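Local coordinates for Card1 endonuclease domain-containing protein (Vibrio cholerae, PDB 1XMX) that probably binds nucleic acid and carries a Card1-like nuclease domain of the PD-(D/E)XK class, though its own activity is not established, at residues Y171-R176 against A228-Y233; A189-L194 against L238-E243; A195-K200 against L204-S209. All coordinates share one frame; numbering follows the deposited sequence.

Contact 1. Residues Y171-R176 against A228-Y233; sequences YQLGER and AKIASY
Ala228 sets its CB against Leu173, 3.9 Å from CD1 and 4.0 Å from CG, where a winged helix-turn-helix domain meets the helix that precedes it, 164-179. A methyl suits this place: the short CB lets the end of helix 216-227 come close to Leu173, the CA atoms of Leu173 and Ala228 being 7.5 Å apart. Lys229 then leaves helical geometry with a positive phi of 57°, and the two backbone bonds back into the last turn make a Schellman motif. The chain is thereby turned into the first strand of the hairpin, and the long lysine side chain stays at the surface. Ile230 follows, buried, with CG1 held between its own backbone N and carbonyl carbon (chi1 60°), which aims CD1 at the helix. Its branched side chain also fills space beside Leu166, Leu170, Leu225 and Ala245, so several helices share one residue. From Ala231 on the backbone runs away as a strand of the hairpin, paired with strand 237-240. Leu173 is itself flanked by Phe248 and Asp224. With chi1 at -106°, off the usual staggered values, it sends CD1 to both partners: CD1 lies against Ala228 CB and meets Ile230 CD1 tip to tip at 3.5 Å, a tight apolar contact.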
ATOM      1  N   TYR A 171     -14.347 -16.378   6.564  1.00 19.81           N
ATOM      2  CA  TYR A 171     -13.878 -15.492   7.621  1.00 20.23           C
ATOM      3  C   TYR A 171     -13.824 -16.173   9.001  1.00 20.72           C
ATOM      4  O   TYR A 171     -12.828 -16.078   9.773  1.00 17.79           O
ATOM      5  CB  TYR A 171     -14.756 -14.230   7.684  1.00 24.97           C
ATOM      6  CG  TYR A 171     -14.519 -13.449   8.936  1.00 26.09           C
ATOM      7  CD1 TYR A 171     -13.408 -12.617   9.054  1.00 25.48           C
ATOM      8  CD2 TYR A 171     -15.389 -13.573  10.031  1.00 27.42           C
ATOM      9  CE1 TYR A 171     -13.171 -11.880  10.225  1.00 28.17           C
ATOM     10  CE2 TYR A 171     -15.171 -12.843  11.226  1.00 27.70           C
ATOM     11  CZ  TYR A 171     -14.051 -12.012  11.311  1.00 28.32           C
ATOM     12  OH  TYR A 171     -13.824 -11.300  12.478  1.00 28.95           O
ATOM     13  N   GLN A 172     -14.899 -16.859   9.347  1.00 20.12           N
ATOM     14  CA  GLN A 172     -14.944 -17.430  10.665  1.00 21.82           C
ATOM     15  C   GLN A 172     -13.962 -18.632  10.730  1.00 22.67           C
ATOM     16  O   GLN A 172     -13.334 -18.898  11.752  1.00 23.07           O
ATOM     17  CB  GLN A 172     -16.386 -17.809  11.002  1.00 22.77           C
ATOM     18  CG  GLN A 172     -17.368 -16.663  10.869  1.00 24.64           C
ATOM     19  CD  GLN A 172     -18.782 -17.014  11.326  1.00 26.05           C
ATOM     20  OE1 GLN A 172     -19.196 -18.159  11.245  1.00 26.55           O
ATOM     21  NE2 GLN A 172     -19.525 -16.007  11.823  1.00 26.92           N
ATOM     22  N   LEU A 173     -13.809 -19.353   9.628  1.00 21.82           N
ATOM     23  CA  LEU A 173     -12.843 -20.433   9.611  1.00 21.74           C
ATOM     24  C   LEU A 173     -11.437 -19.888   9.906  1.00 21.00           C
ATOM     25  O   LEU A 173     -10.680 -20.453  10.697  1.00 20.34           O
ATOM     26  CB  LEU A 173     -12.856 -21.135   8.247  1.00 23.89           C
ATOM     27  CG  LEU A 173     -13.493 -22.513   8.083  1.00 27.39           C
ATOM     28  CD1 LEU A 173     -13.169 -23.005   6.706  1.00 29.03           C
ATOM     29  CD2 LEU A 173     -12.988 -23.509   9.123  1.00 26.14           C
ATOM     30  N   GLY A 174     -11.104 -18.775   9.252  1.00 21.38           N
ATOM     31  CA  GLY A 174      -9.807 -18.132   9.442  1.00 20.46           C
ATOM     32  C   GLY A 174      -9.568 -17.697  10.869  1.00 19.04           C
ATOM     33  O   GLY A 174      -8.479 -17.889  11.383  1.00 18.44           O
ATOM     34  N   GLU A 175     -10.573 -17.082  11.489  1.00 20.63           N
ATOM     35  CA  GLU A 175     -10.528 -16.699  12.920  1.00 26.33           C
ATOM     36  C   GLU A 175     -10.141 -17.920  13.807  1.00 24.70           C
ATOM     37  O   GLU A 175      -9.341 -17.812  14.745  1.00 24.96           O
ATOM     38  CB  GLU A 175     -11.914 -16.225  13.415  1.00 27.44           C
ATOM     39  CG  GLU A 175     -12.448 -14.806  13.077  1.00 32.49           C
ATOM     40  CD  GLU A 175     -13.778 -14.481  13.898  1.00 34.45           C
ATOM     41  OE1 GLU A 175     -14.724 -15.312  13.925  1.00 37.36           O
ATOM     42  OE2 GLU A 175     -13.907 -13.401  14.547  1.00 39.24           O
ATOM     43  N   ARG A 176     -10.760 -19.064  13.534  1.00 22.50           N
ATOM     44  CA  ARG A 176     -10.531 -20.243  14.351  1.00 24.07           C
ATOM     45  C   ARG A 176      -9.125 -20.684  14.205  1.00 21.68           C
ATOM     46  O   ARG A 176      -8.503 -21.076  15.168  1.00 20.38           O
ATOM     47  CB  ARG A 176     -11.381 -21.447  13.925  1.00 25.65           C
ATOM     48  CG  ARG A 176     -12.895 -21.254  13.810  1.00 29.28           C
ATOM     49  CD  ARG A 176     -13.497 -20.762  15.043  1.00 32.71           C
ATOM     50  NE  ARG A 176     -13.285 -21.596  16.226  1.00 36.98           N
ATOM     51  CZ  ARG A 176     -12.629 -21.179  17.321  1.00 39.43           C
ATOM     52  NH1 ARG A 176     -12.066 -19.946  17.368  1.00 37.74           N
ATOM     53  NH2 ARG A 176     -12.519 -22.001  18.369  1.00 39.59           N
ATOM     54  N   ALA A 228     -18.186 -25.983   7.597  1.00 21.87           N
ATOM     55  CA  ALA A 228     -18.259 -24.752   6.824  1.00 24.16           C
ATOM     56  C   ALA A 228     -18.866 -24.956   5.479  1.00 25.00           C
ATOM     57  O   ALA A 228     -19.061 -23.957   4.771  1.00 26.90           O
ATOM     58  CB  ALA A 228     -16.896 -24.066   6.664  1.00 20.94           C
ATOM     59  N   LYS A 229     -19.204 -26.214   5.170  1.00 24.44           N
ATOM     60  CA  LYS A 229     -19.761 -26.640   3.862  1.00 25.90           C
ATOM     61  C   LYS A 229     -18.859 -26.300   2.655  1.00 24.29           C
ATOM     62  O   LYS A 229     -19.341 -26.192   1.527  1.00 21.05           O
ATOM     63  CB  LYS A 229     -21.211 -26.152   3.637  1.00 26.57           C
ATOM     64  CG  LYS A 229     -22.182 -26.658   4.702  1.00 29.49           C
ATOM     65  CD  LYS A 229     -23.657 -26.288   4.422  1.00 29.27           C
ATOM     66  CE  LYS A 229     -24.568 -26.541   5.670  1.00 30.46           C
ATOM     67  NZ  LYS A 229     -24.655 -25.335   6.634  1.00 31.01           N
ATOM     68  N   ILE A 230     -17.547 -26.177   2.877  1.00 22.79           N
ATOM     69  CA  ILE A 230     -16.638 -25.951   1.754  1.00 22.72           C
ATOM     70  C   ILE A 230     -15.792 -27.161   1.284  1.00 22.18           C
ATOM     71  O   ILE A 230     -14.985 -27.052   0.320  1.00 19.72           O
ATOM     72  CB  ILE A 230     -15.721 -24.744   2.011  1.00 22.92           C
ATOM     73  CG1 ILE A 230     -14.869 -24.982   3.272  1.00 22.84           C
ATOM     74  CG2 ILE A 230     -16.534 -23.510   2.122  1.00 21.53           C
ATOM     75  CD1 ILE A 230     -13.675 -24.025   3.347  1.00 25.48           C
ATOM     76  N   ALA A 231     -15.966 -28.295   1.971  1.00 23.17           N
ATOM     77  CA  ALA A 231     -15.461 -29.605   1.511  1.00 21.69           C
ATOM     78  C   ALA A 231     -16.309 -30.722   2.065  1.00 23.15           C
ATOM     79  O   ALA A 231     -17.003 -30.563   3.065  1.00 22.31           O
ATOM     80  CB  ALA A 231     -14.009 -29.848   1.925  1.00 23.17           C
ATOM     81  N   SER A 232     -16.261 -31.875   1.393  1.00 23.00           N
ATOM     82  CA  SER A 232     -16.791 -33.060   1.975  1.00 22.13           C
ATOM     83  C   SER A 232     -15.572 -33.968   2.262  1.00 23.37           C
ATOM     84  O   SER A 232     -14.498 -33.847   1.627  1.00 21.59           O
ATOM     85  CB  SER A 232     -17.848 -33.694   1.044  1.00 23.25           C
ATOM     86  OG  SER A 232     -17.246 -34.107  -0.191  1.00 25.25           O
ATOM     87  N   TYR A 233     -15.705 -34.810   3.288  1.00 23.41           N
ATOM     88  CA  TYR A 233     -14.632 -35.709   3.659  1.00 25.17           C
ATOM     89  C   TYR A 233     -15.313 -37.044   4.022  1.00 27.60           C
ATOM     90  O   TYR A 233     -16.055 -37.102   5.000  1.00 26.90           O
ATOM     91  CB  TYR A 233     -13.778 -35.161   4.811  1.00 24.11           C
ATOM     92  CG  TYR A 233     -12.732 -36.176   5.258  1.00 24.75           C
ATOM     93  CD1 TYR A 233     -11.763 -36.682   4.347  1.00 24.09           C
ATOM     94  CD2 TYR A 233     -12.719 -36.656   6.571  1.00 24.06           C
ATOM     95  CE1 TYR A 233     -10.821 -37.664   4.751  1.00 24.09           C
ATOM     96  CE2 TYR A 233     -11.780 -37.607   6.984  1.00 24.83           C
ATOM     97  CZ  TYR A 233     -10.834 -38.102   6.072  1.00 24.90           C
ATOM     98  OH  TYR A 233      -9.936 -39.053   6.515  1.00 24.37           O
TER

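Contact 2. Residues A189-L194 against L238-E243; sequences ATLNYL and LTFINE
Leu238 rests its CD2 methyl against two leucines of a helix, Leu191 and Leu194. These lie three residues apart, hence on one face of helix 189-194, and their CD1 atoms form a shallow hollow. CD2 of Leu238 is 4.0 Å from CD1 of Leu191 and 4.3 Å from CD1 of Leu194. The fit works in the other direction too: Leu191 CD1 sits over the seam where that same methyl meets the ring of Phe240, coming to the ring's edge near its plane, 4.4 Å from CZ. The start of the Leu191 side chain does not aim at the strand; with CG anti to the backbone N (chi1 -169°), its end swings nearer and brings CD1 to this seam. The leucines at 191 and 238 cross at about a right angle, touching through one methyl of each. Two residues apart on the strand, Leu238 and Phe240 share its inner side. They pack on each other, with CG of the leucine 4.2 Å above one ring face and displaced toward the rim. Flexible leucines suit such interlocking, while the flat phenylalanine offers its face to Leu238 and its edge to Leu191. The axes of helix 189-194 and strand 238-240 approach to 11.6 Å, at 70°, a gap bridged by these long apolar groups. This is the interior of a winged helix: helix 216-227 brings Leu218, Leu222 and Leu225 to the leucines, and Ala249 of helix 243-266, a helix that Asn242 caps at its start, lies against both Leu191 and Phe240.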
ATOM      1  N   ALA A 189       0.058 -27.578   7.595  1.00 22.69           N
ATOM      2  CA  ALA A 189       1.042 -28.140   6.708  1.00 23.97           C
ATOM      3  C   ALA A 189       0.557 -29.381   5.919  1.00 25.11           C
ATOM      4  O   ALA A 189       0.808 -29.489   4.693  1.00 25.55           O
ATOM      5  CB  ALA A 189       2.306 -28.503   7.499  1.00 23.84           C
ATOM      6  N   THR A 190      -0.105 -30.326   6.586  1.00 23.53           N
ATOM      7  CA  THR A 190      -0.569 -31.506   5.845  1.00 21.03           C
ATOM      8  C   THR A 190      -1.695 -31.142   4.893  1.00 21.40           C
ATOM      9  O   THR A 190      -1.773 -31.688   3.807  1.00 22.66           O
ATOM     10  CB  THR A 190      -1.082 -32.587   6.777  1.00 22.19           C
ATOM     11  OG1 THR A 190      -0.086 -32.825   7.795  1.00 25.29           O
ATOM     12  CG2 THR A 190      -1.355 -33.914   5.967  1.00 19.96           C
ATOM     13  N   LEU A 191      -2.593 -30.255   5.337  1.00 20.79           N
ATOM     14  CA  LEU A 191      -3.691 -29.743   4.508  1.00 22.58           C
ATOM     15  C   LEU A 191      -3.159 -28.969   3.295  1.00 24.00           C
ATOM     16  O   LEU A 191      -3.653 -29.128   2.159  1.00 24.36           O
ATOM     17  CB  LEU A 191      -4.594 -28.804   5.326  1.00 21.79           C
ATOM     18  CG  LEU A 191      -5.896 -28.463   4.588  1.00 23.40           C
ATOM     19  CD1 LEU A 191      -6.632 -29.684   4.024  1.00 21.26           C
ATOM     20  CD2 LEU A 191      -6.833 -27.617   5.436  1.00 22.26           C
ATOM     21  N   ASN A 192      -2.143 -28.139   3.544  1.00 22.25           N
ATOM     22  CA  ASN A 192      -1.425 -27.494   2.444  1.00 23.13           C
ATOM     23  C   ASN A 192      -0.873 -28.481   1.420  1.00 23.64           C
ATOM     24  O   ASN A 192      -1.046 -28.282   0.230  1.00 24.08           O
ATOM     25  CB  ASN A 192      -0.302 -26.614   2.946  1.00 23.51           C
ATOM     26  CG  ASN A 192       0.591 -26.145   1.823  1.00 26.23           C
ATOM     27  OD1 ASN A 192       0.233 -25.223   1.066  1.00 26.74           O
ATOM     28  ND2 ASN A 192       1.756 -26.764   1.702  1.00 24.87           N
ATOM     29  N   TYR A 193      -0.197 -29.534   1.861  1.00 25.39           N
ATOM     30  CA  TYR A 193       0.256 -30.587   0.921  1.00 27.23           C
ATOM     31  C   TYR A 193      -0.921 -31.249   0.126  1.00 25.27           C
ATOM     32  O   TYR A 193      -0.833 -31.414  -1.092  1.00 25.49           O
ATOM     33  CB  TYR A 193       1.125 -31.633   1.644  1.00 31.86           C
ATOM     34  CG  TYR A 193       1.286 -32.906   0.845  1.00 34.51           C
ATOM     35  CD1 TYR A 193       2.336 -33.072  -0.063  1.00 34.66           C
ATOM     36  CD2 TYR A 193       0.353 -33.936   0.968  1.00 35.23           C
ATOM     37  CE1 TYR A 193       2.459 -34.263  -0.783  1.00 34.41           C
ATOM     38  CE2 TYR A 193       0.447 -35.089   0.226  1.00 35.03           C
ATOM     39  CZ  TYR A 193       1.496 -35.245  -0.629  1.00 34.14           C
ATOM     40  OH  TYR A 193       1.536 -36.432  -1.333  1.00 35.20           O
ATOM     41  N   LEU A 194      -2.022 -31.578   0.807  1.00 22.82           N
ATOM     42  CA  LEU A 194      -3.230 -32.105   0.151  1.00 23.39           C
ATOM     43  C   LEU A 194      -3.827 -31.109  -0.855  1.00 23.41           C
ATOM     44  O   LEU A 194      -4.121 -31.468  -1.991  1.00 24.57           O
ATOM     45  CB  LEU A 194      -4.305 -32.506   1.178  1.00 21.62           C
ATOM     46  CG  LEU A 194      -3.969 -33.651   2.173  1.00 23.29           C
ATOM     47  CD1 LEU A 194      -4.988 -33.654   3.311  1.00 22.81           C
ATOM     48  CD2 LEU A 194      -3.983 -35.020   1.525  1.00 21.20           C
ATOM     49  N   LEU A 238     -11.061 -36.401   0.497  1.00 21.53           N
ATOM     50  CA  LEU A 238     -11.363 -34.990   0.723  1.00 21.23           C
ATOM     51  C   LEU A 238     -11.695 -34.294  -0.606  1.00 22.05           C
ATOM     52  O   LEU A 238     -10.903 -34.340  -1.549  1.00 22.97           O
ATOM     53  CB  LEU A 238     -10.172 -34.310   1.416  1.00 22.29           C
ATOM     54  CG  LEU A 238     -10.202 -32.772   1.524  1.00 23.36           C
ATOM     55  CD1 LEU A 238     -11.236 -32.315   2.543  1.00 23.33           C
ATOM     56  CD2 LEU A 238      -8.801 -32.226   1.882  1.00 23.33           C
ATOM     57  N   THR A 239     -12.884 -33.683  -0.707  1.00 21.82           N
ATOM     58  CA  THR A 239     -13.263 -32.977  -1.933  1.00 22.60           C
ATOM     59  C   THR A 239     -13.569 -31.505  -1.599  1.00 23.88           C
ATOM     60  O   THR A 239     -14.468 -31.233  -0.800  1.00 24.81           O
ATOM     61  CB  THR A 239     -14.498 -33.611  -2.583  1.00 23.66           C
ATOM     62  OG1 THR A 239     -14.342 -35.038  -2.617  1.00 21.95           O
ATOM     63  CG2 THR A 239     -14.742 -33.045  -4.033  1.00 21.93           C
ATOM     64  N   PHE A 240     -12.833 -30.563  -2.188  1.00 23.34           N
ATOM     65  CA  PHE A 240     -13.260 -29.152  -2.107  1.00 25.05           C
ATOM     66  C   PHE A 240     -14.449 -28.834  -3.047  1.00 26.62           C
ATOM     67  O   PHE A 240     -14.565 -29.408  -4.157  1.00 26.07           O
ATOM     68  CB  PHE A 240     -12.079 -28.214  -2.340  1.00 23.37           C
ATOM     69  CG  PHE A 240     -10.893 -28.515  -1.448  1.00 23.28           C
ATOM     70  CD1 PHE A 240     -10.830 -27.999  -0.145  1.00 23.50           C
ATOM     71  CD2 PHE A 240      -9.841 -29.292  -1.916  1.00 22.16           C
ATOM     72  CE1 PHE A 240      -9.688 -28.250   0.684  1.00 23.13           C
ATOM     73  CE2 PHE A 240      -8.733 -29.579  -1.117  1.00 21.73           C
ATOM     74  CZ  PHE A 240      -8.652 -29.066   0.192  1.00 21.19           C
ATOM     75  N   ILE A 241     -15.354 -27.970  -2.578  1.00 26.84           N
ATOM     76  CA  ILE A 241     -16.468 -27.583  -3.403  1.00 28.05           C
ATOM     77  C   ILE A 241     -15.999 -26.785  -4.624  1.00 27.71           C
ATOM     78  O   ILE A 241     -16.652 -26.800  -5.665  1.00 27.11           O
ATOM     79  CB  ILE A 241     -17.522 -26.796  -2.612  1.00 29.45           C
ATOM     80  CG1 ILE A 241     -16.934 -25.522  -1.995  1.00 30.27           C
ATOM     81  CG2 ILE A 241     -18.118 -27.693  -1.522  1.00 30.93           C
ATOM     82  CD1 ILE A 241     -17.994 -24.473  -1.630  1.00 31.82           C
ATOM     83  N   ASN A 242     -14.879 -26.082  -4.495  1.00 26.17           N
ATOM     84  CA  ASN A 242     -14.373 -25.289  -5.614  1.00 27.49           C
ATOM     85  C   ASN A 242     -12.916 -24.826  -5.458  1.00 26.62           C
ATOM     86  O   ASN A 242     -12.287 -25.087  -4.445  1.00 25.94           O
ATOM     87  CB  ASN A 242     -15.334 -24.121  -5.963  1.00 27.90           C
ATOM     88  CG  ASN A 242     -15.555 -23.155  -4.791  1.00 29.55           C
ATOM     89  OD1 ASN A 242     -14.629 -22.858  -4.009  1.00 30.57           O
ATOM     90  ND2 ASN A 242     -16.783 -22.668  -4.660  1.00 28.02           N
ATOM     91  N   GLU A 243     -12.393 -24.136  -6.466  1.00 27.94           N
ATOM     92  CA  GLU A 243     -10.985 -23.690  -6.482  1.00 29.66           C
ATOM     93  C   GLU A 243     -10.671 -22.733  -5.361  1.00 27.59           C
ATOM     94  O   GLU A 243      -9.584 -22.769  -4.792  1.00 25.73           O
ATOM     95  CB  GLU A 243     -10.652 -22.977  -7.791  1.00 32.26           C
ATOM     96  CG  GLU A 243     -10.833 -23.857  -8.996  1.00 38.64           C
ATOM     97  CD  GLU A 243      -9.545 -24.586  -9.346  1.00 41.48           C
ATOM     98  OE1 GLU A 243      -9.326 -25.690  -8.772  1.00 42.45           O
ATOM     99  OE2 GLU A 243      -8.758 -24.036 -10.181  1.00 41.94           O
TER

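Contact 3. Residues A195-K200 against L204-S209; sequences ATTCRK and LDVELS
Thr197 and Cys198, neighbours on the last turns of a long helix, receive Val206 from the strand that follows only a few residues later. This helix-to-strand return is the first step of the winged-helix fold. Thr197 comes first. Its OG1 is bonded to the carbonyl of Tyr193 one turn back, which fixes the rotation and leaves CG2, anti to the backbone N, to meet CG2 of Val206 at 3.8 Å; the two side chains cross at about a right angle. A threonine suits this border, with its hydroxyl satisfied by the helix and its methyl turned to the buried Val206. Cys198 is the more deeply engaged. The compact SG fits close to the strand backbone, 3.7 Å from Asp205 O and 4.0 Å from Leu204 C, and also packs 3.7 Å from Val206 CG1. Such a small residue belongs where the chains are tight: the CA atoms of Cys198 and Leu204 are 5.5 Å apart. The axes of helix 195-200 and strand 205-207 approach to 7.8 Å, at 122°. Strand 205-207 forms an outer edge of a three-stranded antiparallel sheet, pairing with 237-240, whose Phe240 touches Cys198; helix 243-266 adds Arg246 beside that cysteine.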
ATOM      1  N   ALA A 195      -4.017 -29.864  -0.443  1.00 23.65           N
ATOM      2  CA  ALA A 195      -4.483 -28.832  -1.403  1.00 23.34           C
ATOM      3  C   ALA A 195      -3.546 -28.702  -2.614  1.00 23.62           C
ATOM      4  O   ALA A 195      -3.991 -28.560  -3.730  1.00 22.88           O
ATOM      5  CB  ALA A 195      -4.672 -27.478  -0.699  1.00 18.07           C
ATOM      6  N   THR A 196      -2.239 -28.767  -2.374  1.00 24.45           N
ATOM      7  CA  THR A 196      -1.251 -28.670  -3.437  1.00 23.25           C
ATOM      8  C   THR A 196      -1.315 -29.848  -4.428  1.00 24.30           C
ATOM      9  O   THR A 196      -1.151 -29.650  -5.636  1.00 23.33           O
ATOM     10  CB  THR A 196       0.135 -28.550  -2.848  1.00 22.00           C
ATOM     11  OG1 THR A 196       0.205 -27.315  -2.111  1.00 23.76           O
ATOM     12  CG2 THR A 196       1.201 -28.565  -3.935  1.00 20.21           C
ATOM     13  N   THR A 197      -1.545 -31.052  -3.908  1.00 24.33           N
ATOM     14  CA  THR A 197      -1.780 -32.235  -4.754  1.00 26.01           C
ATOM     15  C   THR A 197      -2.984 -32.044  -5.707  1.00 25.90           C
ATOM     16  O   THR A 197      -2.895 -32.389  -6.909  1.00 23.85           O
ATOM     17  CB  THR A 197      -1.967 -33.482  -3.888  1.00 28.35           C
ATOM     18  OG1 THR A 197      -0.728 -33.772  -3.247  1.00 30.57           O
ATOM     19  CG2 THR A 197      -2.321 -34.720  -4.725  1.00 29.51           C
ATOM     20  N   CYS A 198      -4.084 -31.491  -5.169  1.00 22.80           N
ATOM     21  CA  CYS A 198      -5.265 -31.167  -5.960  1.00 24.86           C
ATOM     22  C   CYS A 198      -4.894 -30.143  -7.021  1.00 24.14           C
ATOM     23  O   CYS A 198      -5.250 -30.329  -8.170  1.00 24.23           O
ATOM     24  CB  CYS A 198      -6.402 -30.571  -5.098  1.00 25.24           C
ATOM     25  SG  CYS A 198      -7.042 -31.660  -3.846  1.00 27.70           S
ATOM     26  N   ARG A 199      -4.236 -29.047  -6.627  1.00 24.57           N
ATOM     27  CA  ARG A 199      -3.775 -28.051  -7.584  1.00 24.96           C
ATOM     28  C   ARG A 199      -2.956 -28.643  -8.733  1.00 25.19           C
ATOM     29  O   ARG A 199      -3.249 -28.382  -9.893  1.00 24.25           O
ATOM     30  CB  ARG A 199      -2.962 -26.933  -6.922  1.00 27.33           C
ATOM     31  CG  ARG A 199      -2.840 -25.746  -7.880  1.00 29.61           C
ATOM     32  CD  ARG A 199      -1.945 -24.612  -7.392  1.00 32.86           C
ATOM     33  NE  ARG A 199      -0.591 -25.068  -7.096  1.00 34.52           N
ATOM     34  CZ  ARG A 199      -0.107 -25.248  -5.870  1.00 35.95           C
ATOM     35  NH1 ARG A 199      -0.871 -25.029  -4.794  1.00 36.14           N
ATOM     36  NH2 ARG A 199       1.142 -25.670  -5.726  1.00 36.62           N
ATOM     37  N   LYS A 200      -1.923 -29.417  -8.407  1.00 25.41           N
ATOM     38  CA  LYS A 200      -1.061 -30.021  -9.420  1.00 27.33           C
ATOM     39  C   LYS A 200      -1.790 -31.030 -10.304  1.00 27.45           C
ATOM     40  O   LYS A 200      -1.410 -31.224 -11.450  1.00 25.99           O
ATOM     41  CB  LYS A 200       0.151 -30.697  -8.789  1.00 28.98           C
ATOM     42  CG  LYS A 200       1.076 -29.702  -8.102  1.00 32.70           C
ATOM     43  CD  LYS A 200       2.279 -30.376  -7.478  1.00 33.72           C
ATOM     44  CE  LYS A 200       3.228 -29.299  -6.968  1.00 33.97           C
ATOM     45  NZ  LYS A 200       4.505 -29.962  -6.603  1.00 36.54           N
ATOM     46  N   LEU A 204     -10.334 -31.462  -7.503  1.00 23.66           N
ATOM     47  CA  LEU A 204     -10.738 -30.870  -6.253  1.00 24.51           C
ATOM     48  C   LEU A 204     -10.834 -31.937  -5.206  1.00 24.39           C
ATOM     49  O   LEU A 204     -11.241 -31.666  -4.090  1.00 24.95           O
ATOM     50  CB  LEU A 204     -12.034 -30.091  -6.401  1.00 24.54           C
ATOM     51  CG  LEU A 204     -11.938 -28.925  -7.369  1.00 25.48           C
ATOM     52  CD1 LEU A 204     -13.348 -28.423  -7.743  1.00 26.00           C
ATOM     53  CD2 LEU A 204     -11.100 -27.790  -6.734  1.00 25.99           C
ATOM     54  N   ASP A 205     -10.395 -33.133  -5.565  1.00 23.84           N
ATOM     55  CA  ASP A 205     -10.424 -34.266  -4.652  1.00 26.00           C
ATOM     56  C   ASP A 205      -9.067 -34.936  -4.545  1.00 24.19           C
ATOM     57  O   ASP A 205      -8.237 -34.772  -5.411  1.00 24.50           O
ATOM     58  CB  ASP A 205     -11.584 -35.246  -4.915  1.00 29.03           C
ATOM     59  CG  ASP A 205     -11.512 -35.924  -6.248  1.00 33.18           C
ATOM     60  OD1 ASP A 205     -10.826 -36.951  -6.353  1.00 37.02           O
ATOM     61  OD2 ASP A 205     -12.204 -35.488  -7.189  1.00 36.27           O
ATOM     62  N   VAL A 206      -8.831 -35.564  -3.404  1.00 23.40           N
ATOM     63  CA  VAL A 206      -7.569 -36.168  -3.062  1.00 22.68           C
ATOM     64  C   VAL A 206      -7.847 -37.223  -1.986  1.00 24.10           C
ATOM     65  O   VAL A 206      -8.628 -37.013  -1.044  1.00 25.22           O
ATOM     66  CB  VAL A 206      -6.500 -35.108  -2.591  1.00 22.15           C
ATOM     67  CG1 VAL A 206      -6.980 -34.316  -1.330  1.00 18.65           C
ATOM     68  CG2 VAL A 206      -5.142 -35.755  -2.320  1.00 20.79           C
ATOM     69  N   GLU A 207      -7.291 -38.405  -2.189  1.00 25.33           N
ATOM     70  CA  GLU A 207      -7.430 -39.502  -1.212  1.00 27.14           C
ATOM     71  C   GLU A 207      -6.264 -39.427  -0.236  1.00 25.13           C
ATOM     72  O   GLU A 207      -5.100 -39.342  -0.641  1.00 24.24           O
ATOM     73  CB  GLU A 207      -7.406 -40.868  -1.902  1.00 27.41           C
ATOM     74  CG  GLU A 207      -8.053 -42.009  -1.031  1.00 30.31           C
ATOM     75  CD  GLU A 207      -8.017 -43.380  -1.746  1.00 31.34           C
ATOM     76  OE1 GLU A 207      -7.149 -43.578  -2.637  1.00 30.47           O
ATOM     77  OE2 GLU A 207      -8.871 -44.251  -1.407  1.00 35.62           O
ATOM     78  N   LEU A 208      -6.585 -39.449   1.039  1.00 23.14           N
ATOM     79  CA  LEU A 208      -5.566 -39.414   2.082  1.00 22.43           C
ATOM     80  C   LEU A 208      -5.005 -40.812   2.305  1.00 24.00           C
ATOM     81  O   LEU A 208      -5.768 -41.835   2.255  1.00 22.63           O
ATOM     82  CB  LEU A 208      -6.191 -38.890   3.385  1.00 21.91           C
ATOM     83  CG  LEU A 208      -6.389 -37.363   3.539  1.00 21.57           C
ATOM     84  CD1 LEU A 208      -7.291 -36.702   2.492  1.00 20.74           C
ATOM     85  CD2 LEU A 208      -6.873 -37.048   4.912  1.00 20.57           C
ATOM     86  N   SER A 209      -3.702 -40.878   2.589  1.00 23.75           N
ATOM     87  CA  SER A 209      -3.089 -42.162   2.965  1.00 25.02           C
ATOM     88  C   SER A 209      -3.684 -42.592   4.275  1.00 24.91           C
ATOM     89  O   SER A 209      -4.335 -41.788   4.940  1.00 25.39           O
ATOM     90  CB  SER A 209      -1.587 -41.996   3.152  1.00 24.84           C
ATOM     91  OG  SER A 209      -1.325 -41.004   4.145  1.00 25.19           O
TER

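The three contacts belong to one small winged-helix domain and its lead-in helix. Contacts 2 and 3 are closest, their centres about 6 Å apart: both use helix 181-201, and their strands pair, with Phe240 N 2.7 Å from Leu204 O in a probable hydrogen bond. Contact 1 lies about 12 Å from contact 2 by centres and about 17 Å from contact 3. It joins contact 2 through the hairpin, where Ser232 O probably accepts a hydrogen bond from Thr239 N at 2.8 Å. Strand 237-240 is thus the middle one, linking both edges. All three centres lie about 29 to 34 Å from the centre of the chain, on the same side of it.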